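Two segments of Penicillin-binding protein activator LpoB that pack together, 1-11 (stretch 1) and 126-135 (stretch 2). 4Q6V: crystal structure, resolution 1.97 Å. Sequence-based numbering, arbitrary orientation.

Stretch 1, residues 1-11: YDWNGAMQPLV
Stretch 2, residues 126-135: IWSGKGAVQQ

A single hydrogen bond joins the two stretches, and it is pure backbone: Asp2 N donates to Gln134 O at 3.0 Å, nearly linear at 172°. The same oxygen receives a CA-H...O contact, Tyr1 CA to Gln134 O at 3.5 Å. Asp2 (phi/psi -93/82, chi1 t) is also the N-cap of helix 3-11, its OD1 accepting a weak 3.3 Å bond from Gly5 N.

The helix runs against strand 126-132 at 156° between N-to-C directions, with axes approaching to 8.0 Å. In the register, Tyr1 CA lies 4.5 Å from Gln135 CA, Ala6 CA lies 5.3 Å from Val133 CA, and Leu10 CA lies 6.3 Å from Gly129 CA. Strand residues 127-131 are extended, with phi -132 to -154° and psi 144 to 155°.

Val133 (-98/111, chi1 t) makes three of the four apolar side-chain contacts: its CG1 lies 4.0 Å from Tyr1 CD1 and over one face of the Trp3 ring, while its CG2 reaches Trp3 CZ3 at 3.9 Å and Ala6 CB at 4.0 Å. Tyr1 and Trp3 are both m.

Leu10 (m, t) covers the glycine-bearing strand, with CD2 3.7 Å from Lys130 O and CD1 4.0 Å from Gly131 N. At Gly129 a CB would sit tightly against Leu10 CD2 and clash with Trp127 CZ2. Trp127 (chi1 t, chi2 81°) places CZ2 3.5 Å from Leu10 O, and Leu10 CB lies 4.3 Å from Trp127 CH2.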

# COMPACT_ATOMS: atom_id res chain seq x y z
N TYR A 1 -12.19 -2.46 -14.40
CA TYR A 1 -10.77 -2.73 -14.02
C TYR A 1 -10.67 -4.07 -13.33
O TYR A 1 -11.39 -4.31 -12.40
CB TYR A 1 -10.22 -1.71 -13.02
CG TYR A 1 -10.03 -0.31 -13.52
CD1 TYR A 1 -9.33 -0.06 -14.69
CD2 TYR A 1 -10.51 0.78 -12.81
CE1 TYR A 1 -9.15 1.23 -15.15
CE2 TYR A 1 -10.32 2.07 -13.26
CZ TYR A 1 -9.65 2.29 -14.45
OH TYR A 1 -9.47 3.59 -14.88
N ASP A 2 -9.74 -4.89 -13.81
CA ASP A 2 -9.38 -6.14 -13.15
C ASP A 2 -8.20 -5.93 -12.22
O ASP A 2 -7.05 -6.20 -12.60
CB ASP A 2 -9.01 -7.21 -14.18
CG ASP A 2 -8.83 -8.59 -13.55
OD1 ASP A 2 -9.21 -8.75 -12.36
OD2 ASP A 2 -8.32 -9.49 -14.26
N TRP A 3 -8.49 -5.44 -11.02
CA TRP A 3 -7.46 -5.13 -10.02
C TRP A 3 -6.72 -6.36 -9.50
O TRP A 3 -5.47 -6.35 -9.44
CB TRP A 3 -8.09 -4.37 -8.88
CG TRP A 3 -8.50 -2.95 -9.14
CD1 TRP A 3 -9.77 -2.47 -9.08
CD2 TRP A 3 -7.66 -1.81 -9.43
NE1 TRP A 3 -9.78 -1.11 -9.32
CE2 TRP A 3 -8.50 -0.68 -9.55
CE3 TRP A 3 -6.29 -1.64 -9.63
CZ2 TRP A 3 -8.02 0.61 -9.85
CZ3 TRP A 3 -5.80 -0.36 -9.90
CH2 TRP A 3 -6.66 0.73 -10.02
N ASN A 4 -7.45 -7.44 -9.20
CA ASN A 4 -6.82 -8.73 -8.85
C ASN A 4 -5.83 -9.24 -9.88
O ASN A 4 -4.73 -9.70 -9.57
CB ASN A 4 -7.89 -9.81 -8.56
CG ASN A 4 -8.43 -9.80 -7.12
OD1 ASN A 4 -7.73 -9.50 -6.15
ND2 ASN A 4 -9.68 -10.17 -6.96
N GLY A 5 -6.19 -9.15 -11.15
CA GLY A 5 -5.33 -9.60 -12.21
C GLY A 5 -4.01 -8.90 -12.21
O GLY A 5 -2.96 -9.52 -12.45
N ALA A 6 -4.06 -7.60 -11.90
CA ALA A 6 -2.86 -6.80 -11.71
C ALA A 6 -2.17 -7.03 -10.35
O ALA A 6 -0.92 -7.17 -10.29
CB ALA A 6 -3.20 -5.35 -11.90
N MSE A 7 -2.98 -7.11 -9.30
CA MSE A 7 -2.45 -7.07 -7.93
C MSE A 7 -1.92 -8.43 -7.48
O MSE A 7 -0.91 -8.51 -6.79
CB MSE A 7 -3.51 -6.57 -7.00
CG MSE A 7 -3.47 -5.06 -6.84
SE MSE A 7 -5.15 -4.36 -6.09
CE MSE A 7 -4.59 -2.49 -6.04
N GLN A 8 -2.57 -9.53 -7.89
CA GLN A 8 -2.24 -10.87 -7.41
C GLN A 8 -0.82 -11.29 -7.76
O GLN A 8 -0.08 -11.80 -6.92
CB GLN A 8 -3.22 -11.93 -7.95
CG GLN A 8 -4.66 -11.78 -7.51
CD GLN A 8 -4.86 -11.91 -6.02
OE1 GLN A 8 -4.10 -12.60 -5.34
NE2 GLN A 8 -5.89 -11.24 -5.50
N PRO A 9 -0.42 -11.10 -9.02
CA PRO A 9 0.94 -11.46 -9.37
C PRO A 9 2.00 -10.62 -8.65
O PRO A 9 3.08 -11.12 -8.40
CB PRO A 9 0.99 -11.22 -10.88
CG PRO A 9 -0.27 -10.56 -11.29
CD PRO A 9 -1.26 -10.87 -10.21
N LEU A 10 1.68 -9.35 -8.37
CA LEU A 10 2.65 -8.43 -7.76
C LEU A 10 2.77 -8.79 -6.27
O LEU A 10 3.86 -8.84 -5.72
CB LEU A 10 2.18 -7.00 -7.91
CG LEU A 10 2.25 -6.36 -9.30
CD1 LEU A 10 1.70 -4.95 -9.32
CD2 LEU A 10 3.70 -6.34 -9.75
N VAL A 11 1.64 -9.07 -5.64
CA VAL A 11 1.68 -9.53 -4.23
C VAL A 11 2.45 -10.83 -4.08
O VAL A 11 3.20 -11.05 -3.14
CB VAL A 11 0.29 -9.67 -3.64
CG1 VAL A 11 0.34 -10.47 -2.35
CG2 VAL A 11 -0.31 -8.29 -3.42
N ILE A 126 12.80 -2.19 -0.10
CA ILE A 126 13.38 -3.51 -0.22
C ILE A 126 12.78 -4.26 -1.39
O ILE A 126 13.37 -5.26 -1.81
CB ILE A 126 13.28 -4.35 1.10
CG1 ILE A 126 11.81 -4.57 1.50
CG2 ILE A 126 14.14 -3.68 2.18
CD1 ILE A 126 11.55 -5.32 2.78
N TRP A 127 11.63 -3.79 -1.90
CA TRP A 127 10.98 -4.45 -3.05
C TRP A 127 10.19 -3.45 -3.88
O TRP A 127 9.52 -2.56 -3.33
CB TRP A 127 10.04 -5.58 -2.57
CG TRP A 127 9.29 -6.18 -3.73
CD1 TRP A 127 9.79 -7.13 -4.60
CD2 TRP A 127 7.97 -5.87 -4.20
NE1 TRP A 127 8.86 -7.44 -5.56
CE2 TRP A 127 7.74 -6.68 -5.35
CE3 TRP A 127 6.95 -5.05 -3.73
CZ2 TRP A 127 6.54 -6.65 -6.05
CZ3 TRP A 127 5.78 -4.98 -4.43
CH2 TRP A 127 5.58 -5.78 -5.59
N SER A 128 10.18 -3.69 -5.20
CA SER A 128 9.40 -2.87 -6.10
C SER A 128 8.83 -3.67 -7.26
O SER A 128 9.49 -4.59 -7.71
CB SER A 128 10.29 -1.74 -6.63
OG SER A 128 9.60 -0.89 -7.50
N GLY A 129 7.64 -3.30 -7.71
CA GLY A 129 6.98 -3.99 -8.84
C GLY A 129 5.99 -3.14 -9.61
O GLY A 129 5.33 -2.28 -9.04
N LYS A 130 5.87 -3.41 -10.92
CA LYS A 130 4.90 -2.73 -11.79
C LYS A 130 4.11 -3.71 -12.63
O LYS A 130 4.61 -4.77 -12.96
CB LYS A 130 5.55 -1.66 -12.64
CG LYS A 130 6.87 -2.06 -13.25
CD LYS A 130 7.60 -0.85 -13.82
CE LYS A 130 8.80 -1.28 -14.67
NZ LYS A 130 9.47 -0.16 -15.42
N GLY A 131 2.84 -3.41 -12.86
CA GLY A 131 2.02 -4.21 -13.76
C GLY A 131 0.97 -3.34 -14.42
O GLY A 131 0.59 -2.32 -13.88
N ALA A 132 0.49 -3.74 -15.59
CA ALA A 132 -0.60 -3.01 -16.23
C ALA A 132 -1.93 -3.49 -15.75
O ALA A 132 -2.14 -4.68 -15.52
CB ALA A 132 -0.50 -3.14 -17.75
N VAL A 133 -2.86 -2.56 -15.56
CA VAL A 133 -4.18 -2.90 -15.10
C VAL A 133 -5.11 -2.97 -16.32
O VAL A 133 -5.43 -1.96 -16.94
CB VAL A 133 -4.72 -1.83 -14.15
CG1 VAL A 133 -6.13 -2.16 -13.68
CG2 VAL A 133 -3.76 -1.59 -12.98
N GLN A 134 -5.56 -4.19 -16.63
CA GLN A 134 -6.50 -4.45 -17.71
C GLN A 134 -7.95 -4.31 -17.31
O GLN A 134 -8.29 -3.91 -16.19
CB GLN A 134 -6.32 -5.88 -18.22
CG GLN A 134 -5.19 -6.01 -19.20
CD GLN A 134 -4.03 -6.74 -18.58
OE1 GLN A 134 -4.21 -7.67 -17.80
NE2 GLN A 134 -2.83 -6.32 -18.91
N GLN A 135 -8.81 -4.65 -18.26
CA GLN A 135 -10.26 -4.59 -18.04
C GLN A 135 -10.86 -5.98 -17.81
O GLN A 135 -10.16 -6.93 -18.21
CB GLN A 135 -10.83 -3.80 -19.23
CG GLN A 135 -10.33 -2.36 -19.20
CD GLN A 135 -11.29 -1.46 -18.47
OE1 GLN A 135 -12.46 -1.79 -18.34
NE2 GLN A 135 -10.82 -0.31 -18.00